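PDB 4R6R: agglutinin alpha chain from Artocarpus integer, which binds D-galactose and the T-antigen disaccharide Gal-beta1,3-GalNAc as a plant lectin and selectively recognises human IgA-1. Local coordinates for residues 1-7 / 115-121; 22-26 / 122-126; 67-71 / 82-86. Residue numbers count along the deposited sequence, not the author numbering.

Interaction 1. Residues 1-7 / 115-121; sequences GKAFDDG and GFKGSIG. With 147 (4-nitrophenyl beta-D-galactopyranoside), chain I; EDO (1,2-ethanediol), chain N.
Strand 2-5 runs antiparallel to strand 115-120, axes 4.5 Å apart at 167°. Gly115 opens 115-121 with CA 3.2 Å from Gly7 O, a CA-H...O contact on the side where a side chain would collide. Phe116 O accepts a hydrogen bond from Asp6 N at 2.9 Å; the m rotamer of Phe116 sends its ring away, edge-to-face with Phe28. Lys117 forms a non-hydrogen-bonded pair with Asp5 (CA-CA 3.9 Å) and packs CB 3.4 Å from Phe4 O, while its amine forms a salt bridge with Glu109 of a second subunit; Asp5 OD1 is hydrogen-bonded to Tyr130 OH. Gly118 pairs with Phe4 through Phe4 N to Gly118 O (2.8 Å) and Gly118 N to Phe4 O (2.9 Å). With chi1 p, the Phe4 ring folds across the glycine, whose CA makes a CH-pi contact 4.0 Å from the centroid. This pairing adds an N-terminal strand to one sheet of the beta-prism fold (type I). Ser119 lies opposite Ala3, its OG hydrogen-bonded to Asp125 OD2. Ile120 pairs with Lys2, Lys2 N to Ile120 O 2.8 Å and Ile120 N to Lys2 O 3.0 Å. At Gly121, CA is 3.6 Å from Gly1 CA; Gly1 N, the amino terminus, donates hydrogen bonds to galactoside O3 (2.8 Å) and O4 (2.9 Å).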
loop_
_atom_site.group_PDB
_atom_site.type_symbol
_atom_site.label_atom_id
_atom_site.label_comp_id
_atom_site.label_asym_id
_atom_site.label_seq_id
_atom_site.Cartn_x
_atom_site.Cartn_y
_atom_site.Cartn_z
ATOM N N GLY A 1 17.392 0.473 -27.333
ATOM C CA GLY A 1 17.202 -0.964 -26.945
ATOM C C GLY A 1 15.729 -1.270 -26.945
ATOM O O GLY A 1 14.910 -0.356 -27.202
ATOM N N LYS A 2 15.387 -2.541 -26.758
ATOM C CA LYS A 2 13.988 -2.968 -26.713
ATOM C C LYS A 2 13.459 -2.864 -25.256
ATOM O O LYS A 2 13.969 -3.538 -24.343
ATOM C CB LYS A 2 13.827 -4.391 -27.235
ATOM C CG LYS A 2 12.409 -4.939 -27.189
ATOM C CD LYS A 2 12.306 -6.347 -27.749
ATOM C CE LYS A 2 10.846 -6.727 -27.964
ATOM N NZ LYS A 2 10.611 -8.202 -28.154
ATOM N N ALA A 3 12.390 -2.097 -25.097
ATOM C CA ALA A 3 11.830 -1.901 -23.758
ATOM C C ALA A 3 11.098 -3.145 -23.327
ATOM O O ALA A 3 10.553 -3.899 -24.110
ATOM C CB ALA A 3 10.875 -0.695 -23.690
ATOM N N PHE A 4 11.077 -3.364 -22.018
ATOM C CA PHE A 4 10.303 -4.450 -21.438
ATOM C C PHE A 4 9.747 -3.952 -20.108
ATOM O O PHE A 4 10.246 -3.004 -19.501
ATOM C CB PHE A 4 11.111 -5.705 -21.193
ATOM C CG PHE A 4 12.088 -5.605 -20.039
ATOM C CD1 PHE A 4 13.413 -5.252 -20.261
ATOM C CD2 PHE A 4 11.722 -5.998 -18.708
ATOM C CE1 PHE A 4 14.355 -5.183 -19.239
ATOM C CE2 PHE A 4 12.678 -5.952 -17.688
ATOM C CZ PHE A 4 13.982 -5.573 -17.923
ATOM N N ASP A 5 8.631 -4.560 -19.741
ATOM C CA ASP A 5 7.977 -4.211 -18.447
ATOM C C ASP A 5 7.225 -5.421 -17.988
ATOM O O ASP A 5 6.175 -5.776 -18.577
ATOM C CB ASP A 5 7.039 -3.029 -18.678
ATOM C CG ASP A 5 6.363 -2.530 -17.399
ATOM O OD1 ASP A 5 6.534 -3.142 -16.343
ATOM O OD2 ASP A 5 5.676 -1.472 -17.441
ATOM N N ASP A 6 7.773 -6.138 -17.001
ATOM C CA ASP A 6 7.139 -7.367 -16.559
ATOM C C ASP A 6 5.852 -7.133 -15.795
ATOM O O ASP A 6 4.965 -7.992 -15.914
ATOM C CB ASP A 6 8.044 -8.226 -15.691
ATOM C CG ASP A 6 9.183 -8.847 -16.455
ATOM O OD1 ASP A 6 9.132 -9.008 -17.739
ATOM O OD2 ASP A 6 10.155 -9.227 -15.835
ATOM N N GLY A 7 5.740 -5.975 -15.173
ATOM C CA GLY A 7 4.614 -5.623 -14.280
ATOM C C GLY A 7 4.959 -5.991 -12.871
ATOM O O GLY A 7 6.091 -6.306 -12.541
ATOM N N GLY A 115 8.752 -6.622 -9.207
ATOM C CA GLY A 115 8.656 -6.471 -10.637
ATOM C C GLY A 115 9.834 -5.710 -11.137
ATOM O O GLY A 115 10.452 -4.913 -10.416
ATOM N N PHE A 116 10.159 -5.963 -12.409
ATOM C CA PHE A 116 11.232 -5.245 -13.134
ATOM C C PHE A 116 10.697 -4.717 -14.455
ATOM O O PHE A 116 9.850 -5.344 -15.088
ATOM C CB PHE A 116 12.427 -6.153 -13.418
ATOM C CG PHE A 116 13.212 -6.555 -12.213
ATOM C CD1 PHE A 116 12.868 -7.710 -11.472
ATOM C CD2 PHE A 116 14.315 -5.833 -11.790
ATOM C CE1 PHE A 116 13.568 -8.139 -10.318
ATOM C CE2 PHE A 116 15.043 -6.280 -10.643
ATOM C CZ PHE A 116 14.692 -7.416 -9.888
ATOM N N LYS A 117 11.245 -3.589 -14.874
ATOM C CA LYS A 117 11.012 -3.082 -16.220
ATOM C C LYS A 117 12.348 -2.457 -16.626
ATOM O O LYS A 117 13.221 -2.154 -15.780
ATOM C CB LYS A 117 9.863 -2.054 -16.306
ATOM C CG LYS A 117 10.045 -0.897 -15.296
ATOM C CD LYS A 117 8.858 0.069 -15.186
ATOM C CE LYS A 117 8.668 0.782 -16.499
ATOM N NZ LYS A 117 9.740 1.797 -16.713
ATOM N N GLY A 118 12.503 -2.215 -17.934
ATOM C CA GLY A 118 13.775 -1.672 -18.378
ATOM C C GLY A 118 13.879 -1.696 -19.878
ATOM O O GLY A 118 12.884 -1.700 -20.587
ATOM N N SER A 119 15.123 -1.757 -20.362
ATOM C CA SER A 119 15.342 -1.828 -21.815
ATOM C C SER A 119 16.681 -2.537 -22.033
ATOM O O SER A 119 17.609 -2.310 -21.266
ATOM C CB SER A 119 15.465 -0.388 -22.347
ATOM O OG SER A 119 15.755 -0.410 -23.737
ATOM N N ILE A 120 16.716 -3.441 -23.045
ATOM C CA ILE A 120 17.953 -4.150 -23.382
ATOM C C ILE A 120 18.151 -3.999 -24.895
ATOM O O ILE A 120 17.272 -4.353 -25.677
ATOM C CB ILE A 120 17.840 -5.631 -22.998
ATOM C CG1 ILE A 120 17.562 -5.729 -21.507
ATOM C CG2 ILE A 120 19.129 -6.400 -23.294
ATOM C CD1 ILE A 120 17.411 -7.137 -21.002
ATOM N N GLY A 121 19.360 -3.561 -25.205
ATOM C CA GLY A 121 19.820 -3.482 -26.618
ATOM C C GLY A 121 20.945 -4.514 -26.768
ATOM O O GLY A 121 20.758 -5.728 -26.539
HETATM C C1 147 I . 22.011 -0.638 -29.396
HETATM C C2 147 I . 20.724 0.233 -29.380
HETATM O O2 147 I . 20.414 0.826 -30.673
HETATM C C3 147 I . 20.820 1.351 -28.327
HETATM O O3 147 I . 19.525 1.979 -28.227
HETATM C C4 147 I . 21.262 0.712 -26.933
HETATM O O4 147 I . 20.176 -0.115 -26.573
HETATM C C5 147 I . 22.577 -0.174 -27.151
HETATM C C6 147 I . 23.317 -0.580 -25.855
HETATM O O6 147 I . 22.673 -1.676 -25.173
HETATM O O5 147 I . 22.315 -1.272 -28.064
HETATM O O1 147 I . 21.869 -1.569 -30.499
HETATM C C1 EDO N . 7.162 -7.850 -22.385
HETATM O O1 EDO N . 7.700 -9.041 -21.787
HETATM C C2 EDO N . 7.684 -6.754 -21.567
HETATM O O2 EDO N . 6.770 -5.724 -21.689
#

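Interaction 2. Residues 22-26 / 122-126; sequences ETAIG and YWLDY. With 147 (4-nitrophenyl beta-D-galactopyranoside), chain I.
A single backbone hydrogen bond, Leu124 N to Ile25 O at 2.9 Å and 166°, joins the start of strand 25-34 to that of strand 124-132, with Ile25 and Leu124 CA atoms 5.6 Å apart. Ile25 O also lies 3.2 Å from Trp123 CB. Two apolar contacts accompany it: Ala24 CB rests 3.8 Å from Trp123 CG, and Ile25 CG2 meets Leu124 CD2 at 3.9 Å. A water bridges the indole and the threonine, 2.9 Å from Trp123 NE1, which donates to it, and 2.7 Å from Thr23 OG1. Sugar contacts come from the 122-126 side, part of the jacalin galactose pocket. Tyr122 N donates to galactoside O5 (3.0 Å). Trp123 N donates to galactoside O6 (2.8 Å), which in turn donates to Asp125 OD1 (2.7 Å). Galactoside O4 lies 3.0 Å from Asp125 OD1 and 2.9 Å from Asp125 OD2, weak hydrogen bonds with the proton assigned to neither. Thr23 and Ala24 together face Asn20 as a classic beta bulge; Asp125 and Tyr126 do likewise opposite Ser119. Around the contact, Val80 of strand 78-88 and Val75 of strand 65-75 pack on Ala24 and Trp123, and Tyr126 pairs antiparallel with a strand of the beta chain.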
loop_
_atom_site.group_PDB
_atom_site.type_symbol
_atom_site.label_atom_id
_atom_site.label_comp_id
_atom_site.label_asym_id
_atom_site.label_seq_id
_atom_site.Cartn_x
_atom_site.Cartn_y
_atom_site.Cartn_z
ATOM N N GLU A 22 33.853 -8.550 -19.470
ATOM C CA GLU A 22 34.511 -7.411 -20.046
ATOM C C GLU A 22 33.569 -6.336 -20.458
ATOM O O GLU A 22 34.042 -5.224 -20.784
ATOM C CB GLU A 22 35.418 -7.765 -21.231
ATOM C CG GLU A 22 36.536 -8.744 -20.811
ATOM C CD GLU A 22 37.578 -8.974 -21.881
ATOM O OE1 GLU A 22 37.405 -8.388 -22.975
ATOM O OE2 GLU A 22 38.524 -9.779 -21.662
ATOM N N THR A 23 32.247 -6.580 -20.401
ATOM C CA THR A 23 31.343 -5.503 -20.875
ATOM C C THR A 23 30.285 -5.144 -19.833
ATOM O O THR A 23 30.472 -4.180 -19.101
ATOM C CB THR A 23 30.709 -5.851 -22.232
ATOM O OG1 THR A 23 30.090 -7.139 -22.199
ATOM C CG2 THR A 23 31.825 -5.906 -23.343
ATOM N N ALA A 24 29.191 -5.886 -19.828
ATOM C CA ALA A 24 28.018 -5.461 -19.056
ATOM C C ALA A 24 27.014 -6.639 -18.957
ATOM O O ALA A 24 27.281 -7.779 -19.429
ATOM C CB ALA A 24 27.383 -4.240 -19.755
ATOM N N ILE A 25 25.850 -6.330 -18.351
ATOM C CA ILE A 25 24.753 -7.284 -18.300
ATOM C C ILE A 25 24.100 -7.397 -19.658
ATOM O O ILE A 25 23.908 -6.391 -20.385
ATOM C CB ILE A 25 23.700 -6.817 -17.237
ATOM C CG1 ILE A 25 24.388 -6.587 -15.887
ATOM C CG2 ILE A 25 22.458 -7.724 -17.214
ATOM C CD1 ILE A 25 24.869 -7.910 -15.269
ATOM N N GLY A 26 23.759 -8.609 -20.025
ATOM C CA GLY A 26 23.071 -8.978 -21.220
ATOM C C GLY A 26 21.599 -9.334 -21.017
ATOM O O GLY A 26 20.766 -8.416 -20.898
ATOM N N TYR A 122 22.185 -4.076 -27.081
ATOM C CA TYR A 122 23.330 -5.021 -26.934
ATOM C C TYR A 122 23.442 -5.411 -25.442
ATOM O O TYR A 122 23.837 -6.544 -25.093
ATOM C CB TYR A 122 24.647 -4.340 -27.411
ATOM C CG TYR A 122 24.829 -4.311 -28.939
ATOM C CD1 TYR A 122 23.763 -4.396 -29.794
ATOM C CD2 TYR A 122 26.113 -4.323 -29.479
ATOM C CE1 TYR A 122 23.912 -4.387 -31.176
ATOM C CE2 TYR A 122 26.286 -4.357 -30.867
ATOM C CZ TYR A 122 25.183 -4.379 -31.681
ATOM O OH TYR A 122 25.325 -4.409 -33.060
ATOM N N TRP A 123 23.232 -4.404 -24.590
ATOM C CA TRP A 123 23.328 -4.624 -23.108
ATOM C C TRP A 123 22.053 -4.078 -22.442
ATOM O O TRP A 123 21.245 -3.361 -23.043
ATOM C CB TRP A 123 24.596 -4.019 -22.469
ATOM C CG TRP A 123 25.775 -4.543 -23.219
ATOM C CD1 TRP A 123 26.332 -5.819 -23.135
ATOM C CD2 TRP A 123 26.473 -3.856 -24.316
ATOM N NE1 TRP A 123 27.341 -5.934 -24.088
ATOM C CE2 TRP A 123 27.470 -4.779 -24.797
ATOM C CE3 TRP A 123 26.333 -2.616 -24.945
ATOM C CZ2 TRP A 123 28.333 -4.463 -25.879
ATOM C CZ3 TRP A 123 27.236 -2.290 -25.998
ATOM C CH2 TRP A 123 28.189 -3.203 -26.441
ATOM N N LEU A 124 21.905 -4.411 -21.142
ATOM C CA LEU A 124 20.859 -3.827 -20.306
ATOM C C LEU A 124 21.146 -2.314 -20.232
ATOM O O LEU A 124 22.122 -1.875 -19.660
ATOM C CB LEU A 124 20.915 -4.473 -18.917
ATOM C CG LEU A 124 19.851 -3.941 -17.888
ATOM C CD1 LEU A 124 18.432 -4.118 -18.383
ATOM C CD2 LEU A 124 20.107 -4.662 -16.540
ATOM N N ASP A 125 20.231 -1.544 -20.792
ATOM C CA ASP A 125 20.410 -0.096 -20.847
ATOM C C ASP A 125 20.040 0.571 -19.549
ATOM O O ASP A 125 20.742 1.444 -19.092
ATOM C CB ASP A 125 19.528 0.514 -21.960
ATOM C CG ASP A 125 19.803 -0.100 -23.354
ATOM O OD1 ASP A 125 21.001 -0.077 -23.718
ATOM O OD2 ASP A 125 18.858 -0.629 -24.003
ATOM N N TYR A 126 18.910 0.125 -18.961
ATOM C CA TYR A 126 18.439 0.768 -17.741
ATOM C C TYR A 126 17.407 -0.205 -17.222
ATOM O O TYR A 126 16.869 -1.049 -17.961
ATOM C CB TYR A 126 17.871 2.229 -17.968
ATOM C CG TYR A 126 16.734 2.310 -18.903
ATOM C CD1 TYR A 126 15.438 1.927 -18.532
ATOM C CD2 TYR A 126 16.932 2.813 -20.223
ATOM C CE1 TYR A 126 14.388 1.972 -19.445
ATOM C CE2 TYR A 126 15.889 2.869 -21.136
ATOM C CZ TYR A 126 14.626 2.464 -20.755
ATOM O OH TYR A 126 13.603 2.542 -21.681
HETATM C C1 147 I . 22.011 -0.638 -29.396
HETATM C C2 147 I . 20.724 0.233 -29.380
HETATM O O2 147 I . 20.414 0.826 -30.673
HETATM C C3 147 I . 20.820 1.351 -28.327
HETATM O O3 147 I . 19.525 1.979 -28.227
HETATM C C4 147 I . 21.262 0.712 -26.933
HETATM O O4 147 I . 20.176 -0.115 -26.573
HETATM C C5 147 I . 22.577 -0.174 -27.151
HETATM C C6 147 I . 23.317 -0.580 -25.855
HETATM O O6 147 I . 22.673 -1.676 -25.173
HETATM O O5 147 I . 22.315 -1.272 -28.064
HETATM O O1 147 I . 21.869 -1.569 -30.499
HETATM O O HOH W 1 29.309 -8.052 -24.606
#

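Interaction 3. Residues 67-71 / 82-86; sequences EVSGY and RSLTF
Two strand segments, 67-71 and 82-86, run antiparallel with axes 4.5 Å apart at closest approach and 161° between their directions. Ser69 and Thr85 form a hydrogen-bonded pair, Ser69 N to Thr85 O 2.9 Å and Thr85 N to Ser69 O 2.8 Å. Val68 with Phe86 (CA-CA 4.9 Å) and Gly70 with Leu84 (4.3 Å) are non-hydrogen-bonded pairs. Tyr71 N reaches Ser83 O at 3.2 Å. In return Tyr71 O accepts Arg82 N at 2.8 Å and, weakly, Ser83 N at 3.4 Å, so Arg82 and Ser83 both face Tyr71 in a classic beta bulge; Arg82, at phi/psi -77/-30, departs from the extended conformation. Gly70 CA comes within 3.2 Å of Ser83 O, where a CB would clash. On one face Val68 (chi1 t) sets CG2 3.8 Å from Phe86 CD1 and CG1 4.3 Å from Leu84 CD2; chi1 m brings the ends of Leu84 and Phe86 nearer to 67-71, and Phe127 of strand 124-132 covers Val68 and Leu84. The other face carries Ser69, Tyr71, Ser83 and Thr85. There the Tyr71 ring, chi1 m, turns its edge to Ser83 CB, 4.5 Å from CD1, and a water lies 2.8 Å from Ser69 OG while donating to Thr85 O at 3.2 Å. These strands form the beta hairpin 65-75/78-88 at the middle of a four-stranded antiparallel sheet of the type I beta-prism, largely within the IgA-binding region.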
loop_
_atom_site.group_PDB
_atom_site.type_symbol
_atom_site.label_atom_id
_atom_site.label_comp_id
_atom_site.label_asym_id
_atom_site.label_seq_id
_atom_site.Cartn_x
_atom_site.Cartn_y
_atom_site.Cartn_z
ATOM N N GLU A 67 18.875 -5.882 -1.129
ATOM C CA GLU A 67 19.584 -4.779 -1.778
ATOM C C GLU A 67 19.929 -5.191 -3.181
ATOM O O GLU A 67 20.403 -6.321 -3.383
ATOM C CB GLU A 67 20.914 -4.394 -1.057
ATOM C CG GLU A 67 21.595 -3.181 -1.708
ATOM C CD GLU A 67 22.749 -2.607 -0.901
ATOM O OE1 GLU A 67 22.995 -3.075 0.233
ATOM O OE2 GLU A 67 23.406 -1.670 -1.369
ATOM N N VAL A 68 19.655 -4.300 -4.137
ATOM C CA VAL A 68 20.199 -4.465 -5.499
ATOM C C VAL A 68 21.207 -3.393 -5.675
ATOM O O VAL A 68 20.926 -2.216 -5.401
ATOM C CB VAL A 68 19.090 -4.335 -6.544
ATOM C CG1 VAL A 68 19.701 -4.413 -7.941
ATOM C CG2 VAL A 68 18.025 -5.402 -6.278
ATOM N N SER A 69 22.410 -3.729 -6.157
ATOM C CA SER A 69 23.391 -2.655 -6.398
ATOM C C SER A 69 24.140 -2.998 -7.690
ATOM O O SER A 69 23.963 -4.065 -8.284
ATOM C CB SER A 69 24.411 -2.494 -5.270
ATOM O OG SER A 69 25.096 -3.711 -5.073
ATOM N N GLY A 70 24.907 -2.025 -8.157
ATOM C CA GLY A 70 25.657 -2.288 -9.401
ATOM C C GLY A 70 26.333 -1.031 -9.855
ATOM O O GLY A 70 26.599 -0.079 -9.079
ATOM N N TYR A 71 26.752 -1.076 -11.115
ATOM C CA TYR A 71 27.404 0.050 -11.765
ATOM C C TYR A 71 26.823 0.349 -13.081
ATOM O O TYR A 71 26.426 -0.591 -13.803
ATOM C CB TYR A 71 28.936 -0.311 -12.001
ATOM C CG TYR A 71 29.756 -0.241 -10.769
ATOM C CD1 TYR A 71 29.792 -1.306 -9.860
ATOM C CD2 TYR A 71 30.524 0.894 -10.482
ATOM C CE1 TYR A 71 30.526 -1.223 -8.656
ATOM C CE2 TYR A 71 31.215 1.004 -9.283
ATOM C CZ TYR A 71 31.244 -0.050 -8.396
ATOM O OH TYR A 71 32.004 0.029 -7.223
ATOM N N ARG A 82 26.478 -1.999 -16.225
ATOM C CA ARG A 82 27.681 -2.808 -16.340
ATOM C C ARG A 82 27.756 -3.974 -15.334
ATOM O O ARG A 82 28.325 -5.003 -15.668
ATOM C CB ARG A 82 28.940 -1.955 -16.207
ATOM C CG ARG A 82 29.034 -0.970 -17.394
ATOM C CD ARG A 82 30.444 -0.479 -17.639
ATOM N NE ARG A 82 31.169 -1.578 -18.313
ATOM C CZ ARG A 82 32.485 -1.565 -18.518
ATOM N NH1 ARG A 82 33.223 -0.518 -18.112
ATOM N NH2 ARG A 82 33.046 -2.577 -19.103
ATOM N N SER A 83 27.160 -3.848 -14.117
ATOM C CA SER A 83 27.170 -4.937 -13.183
ATOM C C SER A 83 25.924 -4.853 -12.332
ATOM O O SER A 83 25.352 -3.797 -12.155
ATOM C CB SER A 83 28.426 -4.838 -12.277
ATOM O OG SER A 83 28.564 -5.806 -11.294
ATOM N N LEU A 84 25.583 -6.010 -11.803
ATOM C CA LEU A 84 24.507 -6.153 -10.774
ATOM C C LEU A 84 24.981 -7.087 -9.702
ATOM O O LEU A 84 25.645 -8.129 -9.952
ATOM C CB LEU A 84 23.234 -6.751 -11.360
ATOM C CG LEU A 84 22.528 -5.837 -12.341
ATOM C CD1 LEU A 84 21.442 -6.610 -13.111
ATOM C CD2 LEU A 84 21.879 -4.666 -11.584
ATOM N N THR A 85 24.564 -6.757 -8.488
ATOM C CA THR A 85 24.696 -7.647 -7.315
ATOM C C THR A 85 23.380 -7.688 -6.580
ATOM O O THR A 85 22.728 -6.651 -6.402
ATOM C CB THR A 85 25.762 -7.101 -6.349
ATOM O OG1 THR A 85 27.003 -7.029 -7.076
ATOM C CG2 THR A 85 25.904 -8.023 -5.102
ATOM N N PHE A 86 22.955 -8.878 -6.227
ATOM C CA PHE A 86 21.720 -9.080 -5.453
ATOM C C PHE A 86 22.053 -9.620 -4.065
ATOM O O PHE A 86 22.593 -10.756 -3.913
ATOM C CB PHE A 86 20.796 -10.085 -6.186
ATOM C CG PHE A 86 20.331 -9.589 -7.514
ATOM C CD1 PHE A 86 19.191 -8.794 -7.618
ATOM C CD2 PHE A 86 21.047 -9.902 -8.693
ATOM C CE1 PHE A 86 18.776 -8.262 -8.843
ATOM C CE2 PHE A 86 20.607 -9.374 -9.933
ATOM C CZ PHE A 86 19.488 -8.554 -10.024
HETATM O O HOH W 2 23.557 -5.485 -3.525
#

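From the N terminus, interaction 1 spans most of the chain, bringing residues 1-7 back to 115-121. Interaction 2 starts later, at 22-26, and ends later, at 122-126, so the two cross; interaction 3, a short hairpin closure, falls within both long loops. Strands 110-120 and 124-132 are sheet neighbours, and Ser119 O to Asp125 N (2.8 Å) couples interactions 1 and 2, which share the galactoside. Interaction 2 ties this sheet to the one containing strand 25-34. Thr23 O to Arg82 NE (2.8 Å) extends the connection to the hairpin sheet, while Phe116 CZ to Phe86 CE1 (4.3 Å) joins interactions 1 and 3 within the prism interior.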